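Local coordinates for ribosomal-protein-serine acetyltransferase, putative (Vibrio cholerae O1 biovar eltor, PDB 2FCK), which belongs to the GNAT acetyltransferase family and may transfer an acetyl group from acetyl-CoA to the N-terminal serine or alanine of a protein, its true substrate being unestablished, at residues E26-C31 / Q56-T61; V75-T80 / Q110-G115; G85-N90 / K116-A121. All coordinates share one frame; numbering follows the deposited sequence.

Contact 1 (E26-C31 / Q56-T61); sequences EELVQC and QFIQAT
Helices 25-33 and 51-66, the pair that follows the first strands of the GNAT fold, meet where L28 projects from one helix onto F57 and I58 of the other. A single methyl does nearly all the touching: L28 CD2 lies 3.7 Å from F57 CD2 and 3.9 Å from I58 CG1. L28 crosses the F57 side chain at about a right angle and approaches its ring obliquely, whereas L28 and I58 slide past each other in opposite directions. With CG anti to the backbone N (chi1 177°), L28 carries its branched end across the gap between the helices, whose nearest CA atoms, those of L28 and I58, are 8.8 Å apart. One face of the F57 ring has T61 OG1 3.5 Å above its plane, offset toward the rim. That hydroxyl donates to F57 O (OG1 to O 2.9 Å), and T61 N bonds the same oxygen across its carbonyl plane, so F57 O takes two bonds from one residue a turn later. W44 stacks on the F57 ring and also touches L28; W104 of strand 98-105 packs on L28 as well. No hydrogen bond joins the two segments: the hydrogen bonds stay within each helix, so at this point the two helices meet through apolar packing alone.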
ATOM      1  N   GLU A  26     -26.526  14.679 -10.172  1.00 43.31           N
ATOM      2  CA  GLU A  26     -27.752  14.838  -9.403  1.00 44.91           C
ATOM      3  C   GLU A  26     -28.017  13.630  -8.492  1.00 43.76           C
ATOM      4  O   GLU A  26     -28.369  13.809  -7.316  1.00 44.41           O
ATOM      5  CB  GLU A  26     -28.923  15.149 -10.345  1.00 44.81           C
ATOM      6  CG  GLU A  26     -30.317  14.736  -9.884  1.00 47.39           C
ATOM      7  CD  GLU A  26     -31.428  15.285 -10.799  1.00 48.69           C
ATOM      8  OE1 GLU A  26     -32.234  14.468 -11.311  1.00 52.93           O
ATOM      9  OE2 GLU A  26     -31.466  16.524 -11.010  1.00 52.72           O
ATOM     10  N   GLU A  27     -27.850  12.426  -9.046  0.50 42.46           N
ATOM     11  CA  GLU A  27     -28.022  11.171  -8.331  0.50 41.86           C
ATOM     12  C   GLU A  27     -27.024  11.023  -7.170  0.50 40.85           C
ATOM     13  O   GLU A  27     -27.355  10.503  -6.103  0.50 39.63           O
ATOM     14  CB  GLU A  27     -27.875   9.993  -9.297  0.50 42.16           C
ATOM     15  CG  GLU A  27     -29.086   9.789 -10.222  0.50 44.33           C
ATOM     16  CD  GLU A  27     -29.080  10.642 -11.500  0.50 45.16           C
ATOM     17  OE1 GLU A  27     -28.453  11.732 -11.549  0.50 45.30           O
ATOM     18  OE2 GLU A  27     -29.741  10.212 -12.470  0.50 46.62           O
ATOM     19  N   LEU A  28     -25.799  11.491  -7.384  1.00 39.65           N
ATOM     20  CA  LEU A  28     -24.777  11.434  -6.335  1.00 39.25           C
ATOM     21  C   LEU A  28     -25.098  12.447  -5.221  1.00 39.36           C
ATOM     22  O   LEU A  28     -24.926  12.163  -4.035  1.00 39.95           O
ATOM     23  CB  LEU A  28     -23.396  11.698  -6.938  1.00 36.89           C
ATOM     24  CG  LEU A  28     -22.238  11.724  -5.920  1.00 37.13           C
ATOM     25  CD1 LEU A  28     -22.160  10.420  -5.139  1.00 36.00           C
ATOM     26  CD2 LEU A  28     -20.898  12.026  -6.611  1.00 39.28           C
ATOM     27  N   VAL A  29     -25.537  13.636  -5.619  1.00 40.70           N
ATOM     28  CA  VAL A  29     -25.984  14.655  -4.663  1.00 42.31           C
ATOM     29  C   VAL A  29     -27.144  14.135  -3.796  1.00 41.78           C
ATOM     30  O   VAL A  29     -27.051  14.217  -2.563  1.00 42.29           O
ATOM     31  CB  VAL A  29     -26.365  15.975  -5.376  1.00 42.90           C
ATOM     32  CG1 VAL A  29     -27.259  16.843  -4.495  1.00 44.22           C
ATOM     33  CG2 VAL A  29     -25.107  16.714  -5.750  1.00 43.48           C
ATOM     34  N   GLN A  30     -28.176  13.561  -4.419  1.00 40.85           N
ATOM     35  CA  GLN A  30     -29.289  12.921  -3.695  1.00 40.18           C
ATOM     36  C   GLN A  30     -28.779  11.902  -2.682  1.00 38.50           C
ATOM     37  O   GLN A  30     -29.256  11.876  -1.548  1.00 36.28           O
ATOM     38  CB  GLN A  30     -30.324  12.245  -4.612  1.00 39.84           C
ATOM     39  CG  GLN A  30     -31.356  11.311  -3.860  1.00 41.87           C
ATOM     40  CD  GLN A  30     -32.478  10.715  -4.723  1.00 42.46           C
ATOM     41  OE1 GLN A  30     -33.012  11.391  -5.586  1.00 46.23           O
ATOM     42  NE2 GLN A  30     -32.856   9.448  -4.458  1.00 44.73           N
ATOM     43  N   CYS A  31     -27.816  11.078  -3.085  0.50 37.16           N
ATOM     44  CA  CYS A  31     -27.350  10.002  -2.226  0.50 36.90           C
ATOM     45  C   CYS A  31     -26.751  10.543  -0.917  0.50 37.00           C
ATOM     46  O   CYS A  31     -26.965   9.968   0.155  0.50 36.83           O
ATOM     47  CB  CYS A  31     -26.363   9.101  -2.967  0.50 37.44           C
ATOM     48  SG  CYS A  31     -25.844   7.647  -2.051  0.50 36.67           S
ATOM     49  N   GLN A  56     -17.229  17.234 -10.205  1.00 45.65           N
ATOM     50  CA  GLN A  56     -15.766  17.181 -10.071  1.00 45.71           C
ATOM     51  C   GLN A  56     -15.253  15.817  -9.545  1.00 44.14           C
ATOM     52  O   GLN A  56     -14.257  15.235 -10.028  1.00 43.17           O
ATOM     53  CB  GLN A  56     -15.295  18.358  -9.201  1.00 46.33           C
ATOM     54  CG  GLN A  56     -14.053  18.082  -8.341  1.00 49.54           C
ATOM     55  CD  GLN A  56     -13.304  19.341  -7.918  1.00 50.83           C
ATOM     56  OE1 GLN A  56     -13.507  20.429  -8.482  1.00 55.86           O
ATOM     57  NE2 GLN A  56     -12.407  19.192  -6.940  1.00 54.76           N
ATOM     58  N   PHE A  57     -15.955  15.323  -8.543  1.00 43.04           N
ATOM     59  CA  PHE A  57     -15.660  14.012  -7.969  1.00 42.43           C
ATOM     60  C   PHE A  57     -15.843  12.879  -8.975  1.00 41.09           C
ATOM     61  O   PHE A  57     -15.016  11.986  -9.056  1.00 41.32           O
ATOM     62  CB  PHE A  57     -16.535  13.751  -6.752  1.00 42.77           C
ATOM     63  CG  PHE A  57     -16.348  12.364  -6.184  1.00 42.85           C
ATOM     64  CD1 PHE A  57     -15.215  12.035  -5.429  1.00 44.69           C
ATOM     65  CD2 PHE A  57     -17.263  11.371  -6.476  1.00 42.66           C
ATOM     66  CE1 PHE A  57     -15.035  10.729  -4.942  1.00 46.43           C
ATOM     67  CE2 PHE A  57     -17.095  10.092  -5.986  1.00 47.16           C
ATOM     68  CZ  PHE A  57     -15.983   9.761  -5.221  1.00 44.26           C
ATOM     69  N   ILE A  58     -16.948  12.922  -9.725  1.00 40.02           N
ATOM     70  CA  ILE A  58     -17.192  11.945 -10.769  1.00 39.52           C
ATOM     71  C   ILE A  58     -16.060  11.940 -11.824  1.00 40.42           C
ATOM     72  O   ILE A  58     -15.528  10.861 -12.152  1.00 38.88           O
ATOM     73  CB  ILE A  58     -18.589  12.198 -11.391  1.00 38.79           C
ATOM     74  CG1 ILE A  58     -19.691  11.818 -10.363  1.00 38.16           C
ATOM     75  CG2 ILE A  58     -18.772  11.467 -12.737  1.00 42.27           C
ATOM     76  CD1 ILE A  58     -21.071  12.375 -10.745  1.00 40.95           C
ATOM     77  N   GLN A  59     -15.676  13.133 -12.293  1.00 41.16           N
ATOM     78  CA  GLN A  59     -14.593  13.261 -13.319  1.00 43.79           C
ATOM     79  C   GLN A  59     -13.238  12.682 -12.811  1.00 42.88           C
ATOM     80  O   GLN A  59     -12.535  11.953 -13.545  1.00 42.14           O
ATOM     81  CB  GLN A  59     -14.463  14.684 -13.958  1.00 44.29           C
ATOM     82  CG  GLN A  59     -15.241  15.839 -13.300  1.00 47.81           C
ATOM     83  CD  GLN A  59     -14.862  17.259 -13.770  1.00 48.57           C
ATOM     84  OE1 GLN A  59     -13.689  17.691 -13.676  1.00 55.08           O
ATOM     85  NE2 GLN A  59     -15.868  18.008 -14.269  1.00 52.27           N
ATOM     86  N   ALA A  60     -12.931  12.952 -11.541  1.00 42.35           N
ATOM     87  CA  ALA A  60     -11.724  12.444 -10.882  1.00 42.95           C
ATOM     88  C   ALA A  60     -11.691  10.904 -10.764  1.00 42.31           C
ATOM     89  O   ALA A  60     -10.672  10.239 -11.023  1.00 42.46           O
ATOM     90  CB  ALA A  60     -11.629  13.049  -9.537  1.00 43.15           C
ATOM     91  N   THR A  61     -12.832  10.334 -10.414  1.00 40.68           N
ATOM     92  CA  THR A  61     -12.928   8.913 -10.268  1.00 40.28           C
ATOM     93  C   THR A  61     -12.759   8.205 -11.617  1.00 40.67           C
ATOM     94  O   THR A  61     -12.113   7.152 -11.722  1.00 40.86           O
ATOM     95  CB  THR A  61     -14.332   8.594  -9.642  1.00 40.06           C
ATOM     96  OG1 THR A  61     -14.423   9.245  -8.353  1.00 41.51           O
ATOM     97  CG2 THR A  61     -14.520   7.122  -9.449  1.00 38.90           C
TER

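Contact 2 (V75-T80 / Q110-G115); sequences VFERQT and QRQGYG
Y114 OH donates to E77 OE2 across 2.4 Å, a hydrogen bond between the first turn of helix 114-129 and the end of strand 71-77; the distance is shorter than usual, so its exact length is doubtful. The tyrosine belongs to the Q-x-x-G-x-G signature of GNAT enzymes, here Q110 to G115, whose backbone normally cradles the pyrophosphate of acetyl-CoA. E77 OE2 also lies 3.2 Å from Y114 CE1, and the carboxylate stands at 89° to the ring. The oxygen comes in the ring plane, beside the hydroxyl on the CE1 side, and not over a face. E77 gets there with CG anti to the backbone N (chi1 -173°) and an extended chain beyond, which brings the carboxylate nearer the helix than the start of the side chain suggests. E77 CG closes in beside the bond, 3.5 Å from Y114 OH. Within the same segment as the tyrosine, Q112 CB sits 4.1 Å above one face of the Y114 ring, toward its rim. V84 and L15, from two strands of the sheet, also touch Y114.

Behind this shell the signature backbone is set by a type I turn from Q110 to G113 that closes in a Schellman motif. G113 follows the short helix 107-110, is the first residue to leave helical angles, and is also the N-cap of helix 114-129; its positive phi (80°) suits glycine. Further out, R14 NH2 bonds Q112 O, and Q110 NE2 donates to I105 O. The turn itself is tied by G113 N donating to Q110 O at 2.9 Å.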
ATOM      1  N   VAL A  75     -22.618   2.046  -6.732  1.00 39.62           N
ATOM      2  CA  VAL A  75     -23.466   0.862  -6.544  1.00 41.27           C
ATOM      3  C   VAL A  75     -24.903   1.268  -6.838  1.00 41.90           C
ATOM      4  O   VAL A  75     -25.465   2.096  -6.112  1.00 40.89           O
ATOM      5  CB  VAL A  75     -23.331   0.302  -5.091  1.00 41.16           C
ATOM      6  CG1 VAL A  75     -24.271  -0.950  -4.865  1.00 41.27           C
ATOM      7  CG2 VAL A  75     -21.854  -0.070  -4.779  1.00 44.19           C
ATOM      8  N   PHE A  76     -25.463   0.701  -7.918  1.00 41.05           N
ATOM      9  CA  PHE A  76     -26.816   1.021  -8.345  1.00 42.25           C
ATOM     10  C   PHE A  76     -27.763  -0.164  -8.171  1.00 43.90           C
ATOM     11  O   PHE A  76     -27.444  -1.285  -8.543  1.00 43.20           O
ATOM     12  CB  PHE A  76     -26.822   1.432  -9.803  1.00 41.66           C
ATOM     13  CG  PHE A  76     -26.049   2.675 -10.096  1.00 42.20           C
ATOM     14  CD1 PHE A  76     -24.680   2.612 -10.356  1.00 40.72           C
ATOM     15  CD2 PHE A  76     -26.695   3.918 -10.142  1.00 42.95           C
ATOM     16  CE1 PHE A  76     -23.959   3.777 -10.653  1.00 39.62           C
ATOM     17  CE2 PHE A  76     -25.968   5.097 -10.434  1.00 42.21           C
ATOM     18  CZ  PHE A  76     -24.604   5.027 -10.689  1.00 38.18           C
ATOM     19  N   GLU A  77     -28.952   0.128  -7.648  1.00 44.30           N
ATOM     20  CA  GLU A  77     -30.001  -0.861  -7.528  1.00 46.61           C
ATOM     21  C   GLU A  77     -30.483  -1.156  -8.943  1.00 46.08           C
ATOM     22  O   GLU A  77     -30.767  -0.247  -9.722  1.00 46.11           O
ATOM     23  CB  GLU A  77     -31.110  -0.273  -6.642  1.00 47.08           C
ATOM     24  CG  GLU A  77     -32.222  -1.188  -6.249  1.00 52.64           C
ATOM     25  CD  GLU A  77     -33.084  -0.503  -5.205  1.00 57.64           C
ATOM     26  OE1 GLU A  77     -33.517   0.652  -5.445  1.00 59.30           O
ATOM     27  OE2 GLU A  77     -33.291  -1.091  -4.134  1.00 59.49           O
ATOM     28  N   ARG A  78     -30.520  -2.432  -9.305  1.00 46.58           N
ATOM     29  CA  ARG A  78     -30.666  -2.803 -10.692  1.00 48.36           C
ATOM     30  C   ARG A  78     -32.062  -2.411 -11.182  1.00 50.52           C
ATOM     31  O   ARG A  78     -32.194  -1.895 -12.262  1.00 50.14           O
ATOM     32  CB  ARG A  78     -30.440  -4.301 -10.898  1.00 47.88           C
ATOM     33  CG  ARG A  78     -29.003  -4.747 -10.785  1.00 47.72           C
ATOM     34  CD  ARG A  78     -28.858  -6.239 -10.997  1.00 44.83           C
ATOM     35  NE  ARG A  78     -29.079  -6.590 -12.405  1.00 46.11           N
ATOM     36  CZ  ARG A  78     -29.256  -7.833 -12.851  1.00 46.87           C
ATOM     37  NH1 ARG A  78     -29.297  -8.848 -11.998  1.00 42.61           N
ATOM     38  NH2 ARG A  78     -29.434  -8.050 -14.162  1.00 47.35           N
ATOM     39  N   GLN A  79     -33.074  -2.618 -10.351  1.00 52.25           N
ATOM     40  CA  GLN A  79     -34.451  -2.382 -10.818  1.00 56.57           C
ATOM     41  C   GLN A  79     -34.712  -0.877 -11.006  1.00 55.75           C
ATOM     42  O   GLN A  79     -35.144  -0.438 -12.066  1.00 57.73           O
ATOM     43  CB  GLN A  79     -35.443  -3.051  -9.861  1.00 56.48           C
ATOM     44  CG  GLN A  79     -35.751  -4.504 -10.275  1.00 60.52           C
ATOM     45  CD  GLN A  79     -36.412  -5.340  -9.181  1.00 61.82           C
ATOM     46  OE1 GLN A  79     -36.910  -4.805  -8.173  1.00 69.51           O
ATOM     47  NE2 GLN A  79     -36.418  -6.668  -9.374  1.00 65.60           N
ATOM     48  N   THR A  80     -34.381  -0.087  -9.993  1.00 54.67           N
ATOM     49  CA  THR A  80     -34.707   1.328  -9.968  1.00 53.18           C
ATOM     50  C   THR A  80     -33.615   2.226 -10.555  1.00 52.70           C
ATOM     51  O   THR A  80     -33.863   3.392 -10.849  1.00 51.79           O
ATOM     52  CB  THR A  80     -34.942   1.761  -8.530  1.00 53.87           C
ATOM     53  OG1 THR A  80     -33.735   1.547  -7.764  1.00 52.47           O
ATOM     54  CG2 THR A  80     -36.099   0.966  -7.907  1.00 53.50           C
ATOM     55  N   GLN A 110     -28.056  -0.410   3.689  1.00 52.74           N
ATOM     56  CA  GLN A 110     -27.414  -1.379   4.595  1.00 54.13           C
ATOM     57  C   GLN A 110     -28.461  -2.318   5.222  1.00 54.41           C
ATOM     58  O   GLN A 110     -28.295  -3.536   5.287  1.00 53.94           O
ATOM     59  CB  GLN A 110     -26.666  -0.633   5.690  1.00 53.96           C
ATOM     60  CG  GLN A 110     -25.448   0.113   5.153  1.00 55.06           C
ATOM     61  CD  GLN A 110     -24.506   0.566   6.258  1.00 61.65           C
ATOM     62  OE1 GLN A 110     -24.486  -0.014   7.349  1.00 61.55           O
ATOM     63  NE2 GLN A 110     -23.719   1.610   5.983  1.00 61.89           N
ATOM     64  N   ARG A 111     -29.555  -1.735   5.667  1.00 55.51           N
ATOM     65  CA  ARG A 111     -30.668  -2.521   6.189  1.00 56.84           C
ATOM     66  C   ARG A 111     -31.130  -3.643   5.211  1.00 56.53           C
ATOM     67  O   ARG A 111     -31.591  -4.701   5.643  1.00 57.64           O
ATOM     68  CB  ARG A 111     -31.803  -1.543   6.560  1.00 56.95           C
ATOM     69  CG  ARG A 111     -33.154  -2.117   6.951  1.00 59.73           C
ATOM     70  CD  ARG A 111     -34.096  -0.980   7.429  1.00 59.54           C
ATOM     71  NE  ARG A 111     -33.316   0.102   8.051  1.00 65.24           N
ATOM     72  CZ  ARG A 111     -33.363   1.389   7.702  1.00 67.46           C
ATOM     73  NH1 ARG A 111     -34.183   1.801   6.737  1.00 68.56           N
ATOM     74  NH2 ARG A 111     -32.582   2.273   8.329  1.00 66.92           N
ATOM     75  N   GLN A 112     -31.025  -3.410   3.908  1.00 55.97           N
ATOM     76  CA  GLN A 112     -31.417  -4.419   2.903  1.00 55.45           C
ATOM     77  C   GLN A 112     -30.296  -5.411   2.485  1.00 53.82           C
ATOM     78  O   GLN A 112     -30.507  -6.268   1.610  1.00 53.78           O
ATOM     79  CB  GLN A 112     -31.965  -3.715   1.659  1.00 56.15           C
ATOM     80  CG  GLN A 112     -33.232  -2.900   1.924  1.00 59.40           C
ATOM     81  CD  GLN A 112     -33.660  -2.115   0.713  1.00 64.64           C
ATOM     82  OE1 GLN A 112     -34.133  -2.690  -0.278  1.00 67.37           O
ATOM     83  NE2 GLN A 112     -33.512  -0.789   0.779  1.00 64.84           N
ATOM     84  N   GLY A 113     -29.123  -5.284   3.100  1.00 50.50           N
ATOM     85  CA  GLY A 113     -28.001  -6.156   2.795  1.00 48.54           C
ATOM     86  C   GLY A 113     -27.272  -5.743   1.518  1.00 46.06           C
ATOM     87  O   GLY A 113     -26.447  -6.508   1.025  1.00 44.24           O
ATOM     88  N   TYR A 114     -27.540  -4.538   0.998  1.00 44.95           N
ATOM     89  CA  TYR A 114     -26.821  -4.040  -0.199  1.00 43.67           C
ATOM     90  C   TYR A 114     -25.332  -3.846   0.054  1.00 42.62           C
ATOM     91  O   TYR A 114     -24.504  -4.056  -0.850  1.00 43.34           O
ATOM     92  CB  TYR A 114     -27.393  -2.722  -0.708  1.00 44.13           C
ATOM     93  CG  TYR A 114     -28.766  -2.846  -1.394  1.00 43.90           C
ATOM     94  CD1 TYR A 114     -29.446  -1.711  -1.810  1.00 45.59           C
ATOM     95  CD2 TYR A 114     -29.340  -4.085  -1.628  1.00 44.07           C
ATOM     96  CE1 TYR A 114     -30.669  -1.792  -2.467  1.00 46.21           C
ATOM     97  CE2 TYR A 114     -30.584  -4.189  -2.291  1.00 47.35           C
ATOM     98  CZ  TYR A 114     -31.235  -3.033  -2.690  1.00 47.69           C
ATOM     99  OH  TYR A 114     -32.455  -3.136  -3.327  1.00 46.82           O
ATOM    100  N   GLY A 115     -24.983  -3.409   1.264  1.00 42.91           N
ATOM    101  CA  GLY A 115     -23.553  -3.210   1.556  1.00 42.35           C
ATOM    102  C   GLY A 115     -22.762  -4.511   1.500  1.00 41.63           C
ATOM    103  O   GLY A 115     -21.672  -4.591   0.902  1.00 41.36           O
TER

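Contact 3 (G85-N90 / K116-A121). With NO3 (nitrate ion), chain D.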
ATOM      1  N   GLY A  85     -24.692   3.865  -2.950  1.00 42.61           N
ATOM      2  CA  GLY A  85     -23.387   3.969  -2.301  1.00 41.36           C
ATOM      3  C   GLY A  85     -22.256   3.702  -3.273  1.00 40.98           C
ATOM      4  O   GLY A  85     -22.453   3.764  -4.512  1.00 40.18           O
HETATM    5  N   MSE A  86     -21.072   3.434  -2.721  0.70 40.71           N
HETATM    6  CA  MSE A  86     -19.892   3.159  -3.562  0.70 40.68           C
HETATM    7  C   MSE A  86     -19.041   2.107  -2.864  0.70 41.47           C
HETATM    8  O   MSE A  86     -19.008   2.025  -1.619  0.70 41.29           O
HETATM    9  CB  MSE A  86     -19.090   4.429  -3.789  0.70 40.61           C
HETATM   10  CG  MSE A  86     -19.807   5.444  -4.678  0.70 38.11           C
HETATM   11 SE   MSE A  86     -18.564   6.918  -5.099  0.70 47.29          SE
HETATM   12  CE  MSE A  86     -17.695   6.029  -6.611  0.70 43.90           C
ATOM     13  N   VAL A  87     -18.373   1.294  -3.668  1.00 40.36           N
ATOM     14  CA  VAL A  87     -17.311   0.419  -3.183  1.00 39.64           C
ATOM     15  C   VAL A  87     -16.120   0.680  -4.091  1.00 40.42           C
ATOM     16  O   VAL A  87     -16.296   0.916  -5.301  1.00 39.41           O
ATOM     17  CB  VAL A  87     -17.724  -1.094  -3.185  1.00 39.20           C
ATOM     18  CG1 VAL A  87     -18.862  -1.365  -2.133  1.00 39.28           C
ATOM     19  CG2 VAL A  87     -18.085  -1.596  -4.628  1.00 39.97           C
ATOM     20  N   ALA A  88     -14.931   0.685  -3.507  1.00 38.65           N
ATOM     21  CA  ALA A  88     -13.762   1.038  -4.316  1.00 39.18           C
ATOM     22  C   ALA A  88     -12.552   0.214  -4.023  1.00 39.74           C
ATOM     23  O   ALA A  88     -12.300  -0.108  -2.853  1.00 39.87           O
ATOM     24  CB  ALA A  88     -13.426   2.508  -4.115  1.00 39.79           C
ATOM     25  N   ILE A  89     -11.746  -0.020  -5.064  1.00 40.24           N
ATOM     26  CA  ILE A  89     -10.333  -0.363  -4.832  1.00 40.32           C
ATOM     27  C   ILE A  89      -9.604   0.982  -4.827  1.00 41.27           C
ATOM     28  O   ILE A  89      -9.538   1.681  -5.862  1.00 41.76           O
ATOM     29  CB  ILE A  89      -9.728  -1.259  -5.941  1.00 40.08           C
ATOM     30  CG1 ILE A  89     -10.514  -2.567  -6.089  1.00 39.96           C
ATOM     31  CG2 ILE A  89      -8.259  -1.613  -5.593  1.00 41.82           C
ATOM     32  CD1 ILE A  89     -10.282  -3.310  -7.394  1.00 41.33           C
ATOM     33  N   ASN A  90      -9.108   1.362  -3.656  1.00 40.87           N
ATOM     34  CA  ASN A  90      -8.484   2.657  -3.532  1.00 44.62           C
ATOM     35  C   ASN A  90      -7.069   2.670  -4.044  1.00 44.94           C
ATOM     36  O   ASN A  90      -6.662   3.675  -4.616  1.00 47.17           O
ATOM     37  CB  ASN A  90      -8.444   3.099  -2.071  1.00 43.89           C
ATOM     38  CG  ASN A  90      -9.764   3.443  -1.529  1.00 50.12           C
ATOM     39  OD1 ASN A  90     -10.610   4.003  -2.222  1.00 57.46           O
ATOM     40  ND2 ASN A  90      -9.960   3.145  -0.235  1.00 51.33           N
ATOM     41  N   LYS A 116     -23.345  -5.559   2.067  1.00 41.26           N
ATOM     42  CA  LYS A 116     -22.697  -6.873   2.061  1.00 41.93           C
ATOM     43  C   LYS A 116     -22.663  -7.420   0.609  1.00 39.76           C
ATOM     44  O   LYS A 116     -21.630  -7.946   0.170  1.00 40.71           O
ATOM     45  CB  LYS A 116     -23.437  -7.858   2.984  1.00 42.27           C
ATOM     46  CG  LYS A 116     -22.681  -9.178   3.111  1.00 45.70           C
ATOM     47  CD  LYS A 116     -23.412 -10.111   4.052  1.00 52.45           C
ATOM     48  CE  LYS A 116     -22.749 -11.456   4.121  1.00 55.32           C
ATOM     49  NZ  LYS A 116     -23.613 -12.303   5.007  1.00 59.87           N
ATOM     50  N   GLU A 117     -23.729  -7.232  -0.144  1.00 40.10           N
ATOM     51  CA  GLU A 117     -23.774  -7.742  -1.505  1.00 39.58           C
ATOM     52  C   GLU A 117     -22.734  -7.005  -2.389  1.00 39.88           C
ATOM     53  O   GLU A 117     -21.986  -7.636  -3.126  1.00 40.52           O
ATOM     54  CB  GLU A 117     -25.199  -7.582  -2.084  1.00 39.42           C
ATOM     55  CG  GLU A 117     -25.384  -8.166  -3.484  1.00 39.62           C
ATOM     56  CD  GLU A 117     -26.844  -8.129  -3.901  1.00 39.50           C
ATOM     57  OE1 GLU A 117     -27.726  -8.182  -3.017  1.00 46.09           O
ATOM     58  OE2 GLU A 117     -27.132  -8.031  -5.102  1.00 42.42           O
ATOM     59  N   ALA A 118     -22.684  -5.675  -2.316  1.00 40.23           N
ATOM     60  CA  ALA A 118     -21.746  -4.903  -3.125  1.00 40.28           C
ATOM     61  C   ALA A 118     -20.271  -5.164  -2.719  1.00 39.86           C
ATOM     62  O   ALA A 118     -19.387  -5.371  -3.566  1.00 40.33           O
ATOM     63  CB  ALA A 118     -22.074  -3.412  -2.991  1.00 41.47           C
ATOM     64  N   LEU A 119     -20.002  -5.129  -1.413  1.00 39.60           N
ATOM     65  CA  LEU A 119     -18.615  -5.271  -0.983  1.00 39.45           C
ATOM     66  C   LEU A 119     -18.116  -6.696  -1.223  1.00 39.67           C
ATOM     67  O   LEU A 119     -16.973  -6.912  -1.649  1.00 38.77           O
ATOM     68  CB  LEU A 119     -18.436  -4.813   0.490  1.00 40.24           C
ATOM     69  CG  LEU A 119     -17.029  -4.828   1.051  1.00 41.70           C
ATOM     70  CD1 LEU A 119     -16.169  -3.894   0.240  1.00 42.64           C
ATOM     71  CD2 LEU A 119     -17.066  -4.357   2.534  1.00 42.07           C
ATOM     72  N   THR A 120     -19.001  -7.687  -1.015  1.00 38.68           N
ATOM     73  CA  THR A 120     -18.596  -9.065  -1.298  1.00 40.18           C
ATOM     74  C   THR A 120     -18.294  -9.251  -2.801  1.00 39.32           C
ATOM     75  O   THR A 120     -17.317  -9.926  -3.154  1.00 39.87           O
ATOM     76  CB  THR A 120     -19.702 -10.062  -0.848  1.00 40.74           C
ATOM     77  OG1 THR A 120     -19.802 -10.001   0.597  1.00 42.04           O
ATOM     78  CG2 THR A 120     -19.376 -11.506  -1.281  1.00 40.67           C
ATOM     79  N   ALA A 121     -19.091  -8.604  -3.663  1.00 38.20           N
ATOM     80  CA  ALA A 121     -18.845  -8.675  -5.128  1.00 38.93           C
ATOM     81  C   ALA A 121     -17.434  -8.163  -5.437  1.00 39.75           C
ATOM     82  O   ALA A 121     -16.653  -8.802  -6.186  1.00 39.39           O
ATOM     83  CB  ALA A 121     -19.902  -7.854  -5.862  1.00 38.24           C
TER
HETATM   84  N   NO3 D 303     -25.073  -4.513   4.823  1.00 31.27           N
HETATM   85  O1  NO3 D 303     -24.794  -3.171   4.952  1.00 31.23           O
HETATM   86  O2  NO3 D 303     -24.851  -5.448   5.800  1.00 33.96           O
HETATM   87  O3  NO3 D 303     -25.568  -4.989   3.654  1.00 31.55           O
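K116 O, on the first turns of helix 114-129, is gripped twice by T120: the hydroxyl OG1 donates to it at 2.8 Å and the backbone N at 2.9 Å, from opposite faces of the carbonyl plane. The OG1 donor is tilted 30° from that plane. At the other end of the same residue, K116 N donates to nitrate O3 at 2.8 Å, nearly straight with an N-H...O angle of 163°. R152 NE also bonds the nitrate, which probably came from the crystallisation liquor; its place at the start of this helix is consistent with the site where GNAT enzymes hold the pyrophosphate of acetyl-CoA.

The buried side of the helix rests on strand 83-93 through V87, whose CG1 lies 3.9 Å from A118 CB and 4.0 Å from L119 N, against the alanine methyl and the backbone beside it. With CG1 beside the backbone N (chi1 -67°) and CG2 between N and the carbonyl carbon, both methyls turn to the helix, V87 CG2 coming to 4.1 Å from A118 O. The CA atoms of V87 and L119 are 6.2 Å apart, consistent with the small A118 side chain lying between helix and strand. M86 and A88 point their side chains away from the helix, as alternation along a strand requires. L15, V75 and Y103 fill in around V87, A118 and L119.

The contact thus divides its chemistry: apolar methyls seat the helix on the sheet, while an amide near its N-terminus, where the helix dipole should favour negative charge, offers its N-H to the anion.

In the fold
Contacts 2 and 3 share helix 114-129 and neighbouring antiparallel strands, 71-77 and 83-93, and their centres are 11 Å apart. They meet at V75: V75 N lies 2.8 Å from G85 O, a probable hydrogen bond, and V75 CG1 packs 3.8 Å from A118 CB. Contact 1 lies farther off, its centre 17 Å from that of contact 3 and 18 Å from that of contact 2. It reaches strand 83-93 through F57 CE2, 3.6 Å from the selenium of M86, a residue pointing away from helix 114-129. Helices thus cover both faces of that strand. The nitrate lies about 5 Å from the Y114 side chain, linking contacts 2 and 3 to the probable cofactor site.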